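PDB 2CWP: MetRS related protein from Pyrococcus horikoshii, which probably binds tRNA through an OB-fold domain related to those of methionyl-tRNA synthetases. Local coordinates for residues E103-P106 with V107-V111; T50-A53 with D54-P58. One frame throughout, in Å; residues are numbered along the deposited sequence.

Contact 1 (E103-P106 with V107-V111); sequences EEVP and VGARV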
# COMPACT_ATOMS: atom_id res chain seq x y z
N GLU A 103 9.62 3.63 12.25
CA GLU A 103 9.73 2.26 12.76
C GLU A 103 8.98 2.04 14.08
O GLU A 103 8.49 0.94 14.34
CB GLU A 103 11.20 1.88 12.92
CG GLU A 103 11.50 0.46 12.51
CD GLU A 103 11.64 0.31 11.01
OE1 GLU A 103 10.66 0.55 10.28
OE2 GLU A 103 12.75 -0.05 10.56
N GLU A 104 8.89 3.09 14.88
CA GLU A 104 8.21 3.05 16.18
C GLU A 104 6.71 2.74 16.12
O GLU A 104 6.17 2.12 17.04
CB GLU A 104 8.36 4.39 16.91
CG GLU A 104 9.76 4.77 17.37
CD GLU A 104 10.74 5.00 16.22
OE1 GLU A 104 10.28 5.36 15.11
OE2 GLU A 104 11.96 4.83 16.44
N VAL A 105 6.03 3.17 15.06
CA VAL A 105 4.59 2.95 14.98
C VAL A 105 4.18 1.48 14.87
O VAL A 105 4.54 0.79 13.91
CB VAL A 105 3.96 3.73 13.80
CG1 VAL A 105 2.46 3.49 13.76
CG2 VAL A 105 4.26 5.21 13.95
N PRO A 106 3.41 0.98 15.84
CA PRO A 106 2.99 -0.42 15.79
C PRO A 106 2.14 -0.75 14.55
O PRO A 106 1.29 0.05 14.14
CB PRO A 106 2.18 -0.58 17.09
CG PRO A 106 2.81 0.44 18.02
CD PRO A 106 2.97 1.63 17.09
N VAL A 107 2.36 -1.93 13.96
CA VAL A 107 1.59 -2.35 12.81
C VAL A 107 0.12 -2.38 13.25
O VAL A 107 -0.18 -2.70 14.40
CB VAL A 107 2.02 -3.77 12.29
CG1 VAL A 107 3.49 -3.74 11.81
CG2 VAL A 107 1.87 -4.80 13.39
N GLY A 108 -0.80 -2.04 12.35
CA GLY A 108 -2.20 -2.05 12.72
C GLY A 108 -2.69 -0.68 13.19
O GLY A 108 -3.90 -0.46 13.25
N ALA A 109 -1.78 0.23 13.53
CA ALA A 109 -2.20 1.57 13.96
C ALA A 109 -3.07 2.21 12.88
O ALA A 109 -2.82 2.02 11.69
CB ALA A 109 -1.00 2.44 14.20
N ARG A 110 -4.09 2.96 13.28
CA ARG A 110 -4.91 3.59 12.26
C ARG A 110 -4.28 4.88 11.77
O ARG A 110 -3.70 5.63 12.55
CB ARG A 110 -6.33 3.89 12.75
CG ARG A 110 -7.19 4.23 11.55
CD ARG A 110 -8.64 4.47 11.86
NE ARG A 110 -9.33 4.86 10.63
CZ ARG A 110 -10.59 5.29 10.59
NH1 ARG A 110 -11.29 5.38 11.71
NH2 ARG A 110 -11.13 5.65 9.43
N VAL A 111 -4.39 5.15 10.47
CA VAL A 111 -3.83 6.36 9.90
C VAL A 111 -5.00 7.22 9.45
O VAL A 111 -5.75 6.82 8.55
CB VAL A 111 -2.90 6.03 8.71
CG1 VAL A 111 -2.50 7.29 7.96
CG2 VAL A 111 -1.65 5.30 9.23
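Pro106 and Ala109 are the two ends of a type II beta turn, closed by a hydrogen bond from Ala109 N to Pro106 O of 3.1 Å. The N-H points fairly straight at the oxygen, with an angle of 155°, although the donor lies tilted from the plane of the carbonyl. Val107 and Gly108 form the corner; Gly108 has a positive phi of 94°, a conformation glycine adopts readily and one regularly found at the third position of this turn. Next to the turn, two methyl groups meet: Val105 CG1 lies 3.6 Å from Ala109 CB, four residues on. With CG1 placed anti to its backbone nitrogen (chi1 -179°), Val105 extends this branch across the mouth of the turn. The Ala109 methyl, CB, also lies 3.3 Å from Pro106 O, so it sits beside the acceptor as well as against the valine. The Val107 side chain leaves the turn to pack on Leu21 and Lys65. The ammonium group of Lys65 hydrogen-bonds the carbonyl oxygens of Glu103 and Val105, tying down the approach to the turn. On its far arm, Gly108 and Ala109 form backbone hydrogen bonds with Val19, against whose side chain Val105 also packs. The arrangement is a surface type II turn that brings the chain alongside strand 17-27 of the OB-like beta domain, ready for the short, weakly bonded strand 110-111, antiparallel to 17-27.

Contact 2 (T50-A53 with D54-P58); sequences TGIA and DQIPP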
# COMPACT_ATOMS: atom_id res chain seq x y z
N THR A 50 0.90 -3.30 -5.94
CA THR A 50 1.22 -1.90 -6.23
C THR A 50 1.94 -1.90 -7.57
O THR A 50 2.70 -2.83 -7.86
CB THR A 50 2.13 -1.28 -5.13
OG1 THR A 50 2.39 0.10 -5.44
CG2 THR A 50 3.45 -2.03 -5.04
N GLY A 51 1.72 -0.89 -8.41
CA GLY A 51 2.37 -0.87 -9.71
C GLY A 51 3.42 0.20 -9.88
O GLY A 51 3.34 1.02 -10.79
N ILE A 52 4.44 0.18 -9.03
CA ILE A 52 5.49 1.19 -9.07
C ILE A 52 6.86 0.64 -9.45
O ILE A 52 7.83 1.40 -9.48
CB ILE A 52 5.60 1.89 -7.68
CG1 ILE A 52 5.96 0.84 -6.62
CG2 ILE A 52 4.27 2.56 -7.33
CD1 ILE A 52 5.81 1.32 -5.16
N ALA A 53 6.92 -0.66 -9.77
CA ALA A 53 8.18 -1.34 -10.09
C ALA A 53 9.08 -0.70 -11.15
O ALA A 53 10.25 -1.01 -11.23
CB ALA A 53 7.90 -2.80 -10.48
N ASP A 54 8.53 0.19 -11.97
CA ASP A 54 9.34 0.84 -12.99
C ASP A 54 10.12 1.99 -12.35
O ASP A 54 11.09 2.48 -12.93
CB ASP A 54 8.43 1.38 -14.09
CG ASP A 54 7.38 2.31 -13.54
OD1 ASP A 54 6.87 2.01 -12.43
OD2 ASP A 54 7.06 3.32 -14.20
N GLN A 55 9.69 2.40 -11.16
CA GLN A 55 10.34 3.50 -10.44
C GLN A 55 10.90 3.08 -9.09
O GLN A 55 11.92 3.60 -8.66
CB GLN A 55 9.35 4.63 -10.20
CG GLN A 55 8.86 5.32 -11.45
CD GLN A 55 8.15 6.61 -11.12
OE1 GLN A 55 8.70 7.47 -10.42
NE2 GLN A 55 6.91 6.76 -11.60
N ILE A 56 10.23 2.14 -8.43
CA ILE A 56 10.64 1.69 -7.10
C ILE A 56 10.84 0.18 -7.05
O ILE A 56 9.88 -0.59 -7.11
CB ILE A 56 9.56 2.05 -6.04
CG1 ILE A 56 9.25 3.55 -6.08
CG2 ILE A 56 10.03 1.61 -4.67
CD1 ILE A 56 10.39 4.44 -5.60
N PRO A 57 12.10 -0.28 -6.91
CA PRO A 57 12.33 -1.72 -6.86
C PRO A 57 11.77 -2.36 -5.58
O PRO A 57 11.67 -1.72 -4.54
CB PRO A 57 13.86 -1.83 -6.94
CG PRO A 57 14.30 -0.60 -6.22
CD PRO A 57 13.36 0.46 -6.77
N PRO A 58 11.41 -3.65 -5.66
CA PRO A 58 10.84 -4.45 -4.57
C PRO A 58 11.64 -4.42 -3.27
O PRO A 58 11.06 -4.35 -2.18
CB PRO A 58 10.79 -5.86 -5.16
CG PRO A 58 10.62 -5.61 -6.62
CD PRO A 58 11.56 -4.47 -6.88
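Ile52 O is gripped by two backbone donors, Gln55 N at 2.7 Å and Ile56 N at 2.7 Å. They approach from opposite faces of the carbonyl plane, and both bonds are nearly straight, with N-H...O angles of 158° and 166°. The Asp54 carboxylate folds back toward the same carbonyl because its CG stands between the backbone nitrogen and carbonyl carbon (chi1 56°). This brings Asp54 OD1 to 3.2 Å from Ile52 O, a contact between two acceptors, while OD2 makes a long, weak ion pair with Lys33. Gln55 turns its amide to the 89-90/96-97 hairpin, hydrogen-bonding Gly94 O in its loop through NE2 and Val96 N in its second strand through OE1. Inside the turn, Ala53 CA directs its hydrogen at Ile56 O over 3.5 Å. The apolar closure is made by Ile52, whose CG1 lies 3.8 Å from Ile56 CB and whose CD1 is almost as near; the two side chains run at a slant to each other. Both isoleucines are buried and share Leu98 as a neighbour. The two bonds to one carbonyl define an alpha turn, Ile52 to Ile56, enclosing a beta turn of type I character, Ile52 to Gln55, beyond strand 45-50 of the OB-like domain.

In the fold
From the N terminus, the chain passes through helix 9-13 and strands 17-27, 35-40 and 45-50 before contact 2 bends it at the exit from the last of these, on the way to strand 65-69. The hairpin strands 75-77 and 80-82, and then 85-86, 89-90 and 96-97, follow before contact 1 turns the chain into strand 110-111. The two contacts are therefore in series, neither enclosing the other. The centres of contact 1 and contact 2 lie about 23 Å apart, on opposite sides of the chain's centre. Contact 2 joins the 45-50 end of the main sheet to the loop around Gly94, whereas contact 1 fastens the C-terminal segment to strand 17-27, the strand that pairs with three others.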